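Two structures of probable ribosomal RNA small subunit methyltransferase from Thermus thermophilus compared at one contact. The protein probably methylates 16S ribosomal RNA of the small subunit, drawing the methyl group from S-adenosyl-L-methionine. Structure 1 is PDB 2ZWV (chain A, 2.00 Å), residues L238-G243 and V259-D264; structure 2 is PDB 2ZUL (chain B, 1.80 Å), residues L238-G243 and V259-D264. One frame, after least-squares fit of the local backbone (RMSD 0.07 Å); residues are numbered along the deposited sequences.

Structure 1 (2ZWV). With SAH (S-adenosyl-L-homocysteine), chain C.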
loop_
_atom_site.group_PDB
_atom_site.type_symbol
_atom_site.label_atom_id
_atom_site.label_comp_id
_atom_site.label_asym_id
_atom_site.label_seq_id
_atom_site.Cartn_x
_atom_site.Cartn_y
_atom_site.Cartn_z
ATOM N N LEU A 238 -2.788 -9.790 15.919
ATOM C CA LEU A 238 -2.634 -8.599 15.095
ATOM C C LEU A 238 -1.665 -8.938 13.969
ATOM O O LEU A 238 -0.532 -9.349 14.223
ATOM C CB LEU A 238 -2.064 -7.435 15.909
ATOM C CG LEU A 238 -1.833 -6.162 15.081
ATOM C CD1 LEU A 238 -3.175 -5.617 14.614
ATOM C CD2 LEU A 238 -1.097 -5.118 15.904
ATOM N N ASP A 239 -2.123 -8.784 12.730
ATOM C CA ASP A 239 -1.295 -9.057 11.560
ATOM C C ASP A 239 -0.901 -7.715 10.948
ATOM O O ASP A 239 -1.720 -7.056 10.309
ATOM C CB ASP A 239 -2.083 -9.894 10.541
ATOM C CG ASP A 239 -1.249 -10.295 9.337
ATOM O OD1 ASP A 239 -0.064 -9.912 9.269
ATOM O OD2 ASP A 239 -1.784 -10.997 8.455
ATOM N N LEU A 240 0.349 -7.315 11.159
ATOM C CA LEU A 240 0.856 -6.046 10.637
ATOM C C LEU A 240 1.212 -6.153 9.152
ATOM O O LEU A 240 2.180 -6.820 8.784
ATOM C CB LEU A 240 2.087 -5.613 11.439
ATOM C CG LEU A 240 1.828 -5.279 12.910
ATOM C CD1 LEU A 240 3.141 -5.216 13.668
ATOM C CD2 LEU A 240 1.081 -3.951 13.011
ATOM N N GLY A 241 0.431 -5.479 8.309
ATOM C CA GLY A 241 0.670 -5.523 6.876
ATOM C C GLY A 241 0.110 -6.824 6.343
ATOM O O GLY A 241 0.820 -7.606 5.711
ATOM N N ALA A 242 -1.177 -7.037 6.600
ATOM C CA ALA A 242 -1.888 -8.254 6.222
ATOM C C ALA A 242 -1.926 -8.632 4.749
ATOM O O ALA A 242 -2.045 -9.813 4.427
ATOM C CB ALA A 242 -3.313 -8.198 6.772
ATOM N N GLY A 243 -1.835 -7.655 3.853
ATOM C CA GLY A 243 -1.885 -7.969 2.431
ATOM C C GLY A 243 -3.209 -8.640 2.101
ATOM O O GLY A 243 -4.241 -8.265 2.657
ATOM N N VAL A 259 -6.960 -9.426 13.676
ATOM C CA VAL A 259 -7.142 -8.051 13.226
ATOM C C VAL A 259 -6.007 -7.754 12.253
ATOM O O VAL A 259 -4.837 -7.723 12.639
ATOM C CB VAL A 259 -7.074 -7.052 14.397
ATOM C CG1 VAL A 259 -6.983 -5.620 13.858
ATOM C CG2 VAL A 259 -8.309 -7.211 15.276
ATOM N N GLY A 260 -6.352 -7.565 10.984
ATOM C CA GLY A 260 -5.339 -7.272 9.990
ATOM C C GLY A 260 -5.317 -5.802 9.629
ATOM O O GLY A 260 -6.346 -5.229 9.276
ATOM N N VAL A 261 -4.147 -5.184 9.738
ATOM C CA VAL A 261 -4.001 -3.777 9.387
ATOM C C VAL A 261 -3.219 -3.724 8.085
ATOM O O VAL A 261 -2.171 -4.358 7.955
ATOM C CB VAL A 261 -3.259 -2.986 10.486
ATOM C CG1 VAL A 261 -4.143 -2.884 11.723
ATOM C CG2 VAL A 261 -1.934 -3.663 10.828
ATOM N N GLU A 262 -3.753 -2.986 7.116
ATOM C CA GLU A 262 -3.134 -2.863 5.802
ATOM C C GLU A 262 -3.324 -1.441 5.274
ATOM O O GLU A 262 -4.435 -0.910 5.283
ATOM C CB GLU A 262 -3.771 -3.884 4.850
ATOM C CG GLU A 262 -3.335 -3.770 3.401
ATOM C CD GLU A 262 -1.834 -3.890 3.226
ATOM O OE1 GLU A 262 -1.253 -4.912 3.657
ATOM O OE2 GLU A 262 -1.240 -2.956 2.653
ATOM N N ASP A 263 -2.236 -0.830 4.816
ATOM C CA ASP A 263 -2.285 0.543 4.319
ATOM C C ASP A 263 -2.824 0.674 2.900
ATOM O O ASP A 263 -3.385 1.713 2.538
ATOM C CB ASP A 263 -0.890 1.170 4.389
ATOM C CG ASP A 263 -0.914 2.672 4.164
ATOM O OD1 ASP A 263 -1.551 3.386 4.966
ATOM O OD2 ASP A 263 -0.289 3.135 3.186
ATOM N N ASP A 264 -2.656 -0.378 2.103
ATOM C CA ASP A 264 -3.112 -0.377 0.715
ATOM C C ASP A 264 -4.568 -0.810 0.566
ATOM O O ASP A 264 -4.935 -1.922 0.935
ATOM C CB ASP A 264 -2.216 -1.287 -0.129
ATOM C CG ASP A 264 -2.620 -1.306 -1.590
ATOM O OD1 ASP A 264 -2.652 -0.222 -2.212
ATOM O OD2 ASP A 264 -2.904 -2.403 -2.114
HETATM N N SAH C . 1.439 -10.143 5.300
HETATM C CA SAH C . 1.328 -10.322 3.845
HETATM C CB SAH C . 2.014 -9.160 3.125
HETATM C CG SAH C . 3.394 -9.006 3.202
HETATM S SD SAH C . 4.189 -7.684 2.375
HETATM C C SAH C . 1.999 -11.638 3.449
HETATM O O SAH C . 1.832 -12.027 2.266
HETATM O OXT SAH C . 2.662 -12.226 4.324
HETATM C "C5'" SAH C . 3.970 -6.315 3.569
HETATM C "C4'" SAH C . 2.530 -5.806 3.661
HETATM O "O4'" SAH C . 2.533 -4.644 4.510
HETATM C "C3'" SAH C . 2.045 -5.338 2.287
HETATM O "O3'" SAH C . 0.653 -5.626 2.138
HETATM C "C2'" SAH C . 2.251 -3.827 2.376
HETATM O "O2'" SAH C . 1.335 -3.172 1.495
HETATM C "C1'" SAH C . 1.778 -3.639 3.815
HETATM N N9 SAH C . 2.088 -2.280 4.317
HETATM C C8 SAH C . 3.000 -1.448 3.815
HETATM N N7 SAH C . 2.995 -0.311 4.511
HETATM C C5 SAH C . 2.076 -0.419 5.459
HETATM C C6 SAH C . 1.621 0.423 6.473
HETATM N N6 SAH C . 2.125 1.646 6.610
HETATM N N1 SAH C . 0.654 -0.010 7.287
HETATM C C2 SAH C . 0.128 -1.216 7.143
HETATM N N3 SAH C . 0.528 -2.039 6.195
HETATM C C4 SAH C . 1.499 -1.674 5.338
#

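Structure 2 (2ZUL). With SAM (S-adenosylmethionine), chain D.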
loop_
_atom_site.group_PDB
_atom_site.type_symbol
_atom_site.label_atom_id
_atom_site.label_comp_id
_atom_site.label_asym_id
_atom_site.label_seq_id
_atom_site.Cartn_x
_atom_site.Cartn_y
_atom_site.Cartn_z
ATOM N N LEU B 238 -2.816 -9.725 15.889
ATOM C CA LEU B 238 -2.690 -8.551 15.038
ATOM C C LEU B 238 -1.705 -8.913 13.940
ATOM O O LEU B 238 -0.585 -9.333 14.224
ATOM C CB LEU B 238 -2.154 -7.347 15.821
ATOM C CG LEU B 238 -1.989 -6.066 14.989
ATOM C CD1 LEU B 238 -3.356 -5.561 14.536
ATOM C CD2 LEU B 238 -1.270 -5.000 15.803
ATOM N N ASP B 239 -2.136 -8.770 12.692
ATOM C CA ASP B 239 -1.294 -9.062 11.534
ATOM C C ASP B 239 -0.895 -7.717 10.920
ATOM O O ASP B 239 -1.706 -7.055 10.276
ATOM C CB ASP B 239 -2.084 -9.910 10.525
ATOM C CG ASP B 239 -1.267 -10.290 9.299
ATOM O OD1 ASP B 239 -0.095 -9.874 9.197
ATOM O OD2 ASP B 239 -1.807 -11.009 8.434
ATOM N N LEU B 240 0.352 -7.311 11.144
ATOM C CA LEU B 240 0.856 -6.034 10.634
ATOM C C LEU B 240 1.223 -6.138 9.152
ATOM O O LEU B 240 2.177 -6.829 8.792
ATOM C CB LEU B 240 2.073 -5.595 11.458
ATOM C CG LEU B 240 1.813 -5.243 12.929
ATOM C CD1 LEU B 240 3.132 -5.123 13.691
ATOM C CD2 LEU B 240 1.033 -3.936 13.004
ATOM N N GLY B 241 0.465 -5.438 8.305
ATOM C CA GLY B 241 0.694 -5.480 6.867
ATOM C C GLY B 241 0.135 -6.794 6.355
ATOM O O GLY B 241 0.855 -7.603 5.770
ATOM N N ALA B 242 -1.164 -6.986 6.561
ATOM C CA ALA B 242 -1.846 -8.226 6.204
ATOM C C ALA B 242 -1.934 -8.619 4.736
ATOM O O ALA B 242 -2.105 -9.797 4.436
ATOM C CB ALA B 242 -3.246 -8.232 6.815
ATOM N N GLY B 243 -1.836 -7.651 3.828
ATOM C CA GLY B 243 -1.921 -7.970 2.410
ATOM C C GLY B 243 -3.222 -8.681 2.086
ATOM O O GLY B 243 -4.257 -8.365 2.670
ATOM N N VAL B 259 -7.002 -9.415 13.657
ATOM C CA VAL B 259 -7.183 -8.045 13.214
ATOM C C VAL B 259 -6.022 -7.813 12.266
ATOM O O VAL B 259 -4.857 -7.893 12.658
ATOM C CB VAL B 259 -7.080 -7.023 14.363
ATOM C CG1 VAL B 259 -7.071 -5.597 13.790
ATOM C CG2 VAL B 259 -8.252 -7.193 15.313
ATOM N N GLY B 260 -6.340 -7.570 11.004
ATOM C CA GLY B 260 -5.284 -7.309 10.052
ATOM C C GLY B 260 -5.291 -5.833 9.727
ATOM O O GLY B 260 -6.361 -5.256 9.523
ATOM N N VAL B 261 -4.118 -5.204 9.730
ATOM C CA VAL B 261 -4.035 -3.793 9.376
ATOM C C VAL B 261 -3.224 -3.736 8.091
ATOM O O VAL B 261 -2.197 -4.405 7.965
ATOM C CB VAL B 261 -3.386 -2.933 10.492
ATOM C CG1 VAL B 261 -4.336 -2.854 11.684
ATOM C CG2 VAL B 261 -2.048 -3.519 10.924
ATOM N N GLU B 262 -3.699 -2.945 7.139
ATOM C CA GLU B 262 -3.060 -2.837 5.830
ATOM C C GLU B 262 -3.270 -1.429 5.274
ATOM O O GLU B 262 -4.392 -0.924 5.251
ATOM C CB GLU B 262 -3.675 -3.901 4.902
ATOM C CG GLU B 262 -3.292 -3.820 3.432
ATOM C CD GLU B 262 -1.798 -3.904 3.200
ATOM O OE1 GLU B 262 -1.170 -4.897 3.631
ATOM O OE2 GLU B 262 -1.254 -2.970 2.579
ATOM N N ASP B 263 -2.188 -0.807 4.815
ATOM C CA ASP B 263 -2.247 0.559 4.300
ATOM C C ASP B 263 -2.821 0.688 2.897
ATOM O O ASP B 263 -3.373 1.733 2.549
ATOM C CB ASP B 263 -0.847 1.180 4.313
ATOM C CG ASP B 263 -0.867 2.677 4.040
ATOM O OD1 ASP B 263 -1.447 3.418 4.860
ATOM O OD2 ASP B 263 -0.304 3.112 3.011
ATOM N N ASP B 264 -2.686 -0.368 2.095
ATOM C CA ASP B 264 -3.158 -0.356 0.707
ATOM C C ASP B 264 -4.607 -0.818 0.526
ATOM O O ASP B 264 -4.953 -1.949 0.855
ATOM C CB ASP B 264 -2.226 -1.217 -0.152
ATOM C CG ASP B 264 -2.673 -1.299 -1.597
ATOM O OD1 ASP B 264 -2.780 -0.238 -2.246
ATOM O OD2 ASP B 264 -2.911 -2.424 -2.083
HETATM N N SAM D . 1.262 -10.279 5.229
HETATM C CA SAM D . 1.227 -10.389 3.764
HETATM C C SAM D . 1.939 -11.673 3.334
HETATM O O SAM D . 1.793 -12.033 2.146
HETATM O OXT SAM D . 2.616 -12.266 4.202
HETATM C CB SAM D . 1.922 -9.177 3.135
HETATM C CG SAM D . 3.306 -9.066 3.178
HETATM S SD SAM D . 4.118 -7.692 2.458
HETATM C CE SAM D . 5.872 -7.994 2.435
HETATM C "C5'" SAM D . 4.036 -6.211 3.528
HETATM C "C4'" SAM D . 2.633 -5.608 3.644
HETATM O "O4'" SAM D . 2.727 -4.409 4.434
HETATM C "C3'" SAM D . 2.106 -5.183 2.270
HETATM O "O3'" SAM D . 0.744 -5.595 2.122
HETATM C "C2'" SAM D . 2.181 -3.658 2.340
HETATM O "O2'" SAM D . 1.139 -3.099 1.537
HETATM C "C1'" SAM D . 1.831 -3.475 3.816
HETATM N N9 SAM D . 2.115 -2.099 4.282
HETATM C C8 SAM D . 2.998 -1.254 3.752
HETATM N N7 SAM D . 2.989 -0.111 4.435
HETATM C C5 SAM D . 2.095 -0.229 5.411
HETATM C C6 SAM D . 1.649 0.615 6.421
HETATM N N6 SAM D . 2.138 1.845 6.536
HETATM N N1 SAM D . 0.703 0.173 7.263
HETATM C C2 SAM D . 0.195 -1.041 7.141
HETATM N N3 SAM D . 0.593 -1.869 6.191
HETATM C C4 SAM D . 1.537 -1.495 5.315
#

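Structure 1 (2ZWV)
The carboxylate of Glu-262 bridges Gly-243 N and the ribose of S-adenosyl-L-homocysteine (SAH). OE1 accepts from Gly-243 N (2.8 Å), on the anti side but 24° out of the carboxylate plane, and from SAH O3' (2.5 Å); OE2 takes SAH O2' (2.8 Å). An acid suits a ribose diol; the chi2 bend (57°) turns it there. Asp-264 N, on the anti lone pair of OE2, helps fix its rotation. Asp-263 CB packs on the adenine, 3.3 Å from SAH C6, its carboxylate held by Ser-75 and Ala-77 N. Glycine suits 241 and 243: phi is positive, and beta carbons would strike SAH O4' and CB. Gly-241 O accepts from SAH N (2.6 Å). Val-261 O receives Gly-241 N nearly in line with C=O, Ala-242 N from above the carbonyl plane. On the face of Leu-238 and Val-259, Leu-240 CD2 lies beside Val-261 CG2; on the other, Asp-239 OD2 is hydrogen-bonded to Thr-248 OG1. SAH lies at the C-terminal ends of parallel strands 236-240 and 257-262, as in Rossmann-like methyltransferases.

Structure 2 (2ZUL)
Between Gly-243 N and the ribose of S-adenosylmethionine (SAM) sits the carboxylate of Glu-262. Its OE1 accepts from Gly-243 N at 2.8 Å, on the anti side but 26° out of the carboxylate plane, and from SAM O3' at 2.5 Å, while OE2 takes SAM O2' at 2.6 Å. A carboxylate has the two acceptor atoms that vicinal hydroxyls need, and the chain, bent at chi2 (58°), delivers them. The anti lone pair of OE2 is used by Asp-264 N, which helps fix the group's rotation. Asp-263 CB packs on the adenine, 3.3 Å from SAM C6, its carboxylate held by Ser-75 and Ala-77 N. At 241 and 243, where phi is positive, glycine spares SAM O4' and CB a clash with beta carbons. Gly-241 O accepts from SAM N at 2.8 Å. Val-261 O takes Gly-241 N nearly in line with C=O and Ala-242 N from above the carbonyl plane. On the face of Leu-238 and Val-259, Leu-240 CD2 lies beside Val-261 CG2; on the other, Asp-239 OD2 is hydrogen-bonded to Thr-248 OG1.

Structure 1 against structure 2
The sharpest difference is one methyl group: SAM, bound beside Glu-262(B), carries CE on its sulfur SD, and SAH, bound beside Glu-262(A), has no such atom. The extra carbon heads away from both segments. Gly-241(B) O, their nearest atom to it, is 6.0 Å from SAM CE, so neither strand has to make room for the methyl. Of the side chains that meet the bound group, Glu-262(A) and Asp-263(A) keep their place in Glu-262(B) and Asp-263(B), and both glutamates hold the two ribose hydroxyls of their ligands in the same manner. Gly-243(A) N to Glu-262(A) OE1 and Gly-243(B) N to Glu-262(B) OE1 are both 2.8 Å, and Asp-264(A) N and Asp-264(B) N each bind OE2 of their own glutamate. Leu-240(A) and Val-261(A) coincide with their counterparts within the error, as do the CA atoms of the two segments. The site thus appears to recognise the adenosyl and amino acid parts common to both ligands. What remains different lies at the sulfur: with three carbons in SAM it is a sulfonium, which carries a positive charge, and with two in SAH it is a neutral thioether.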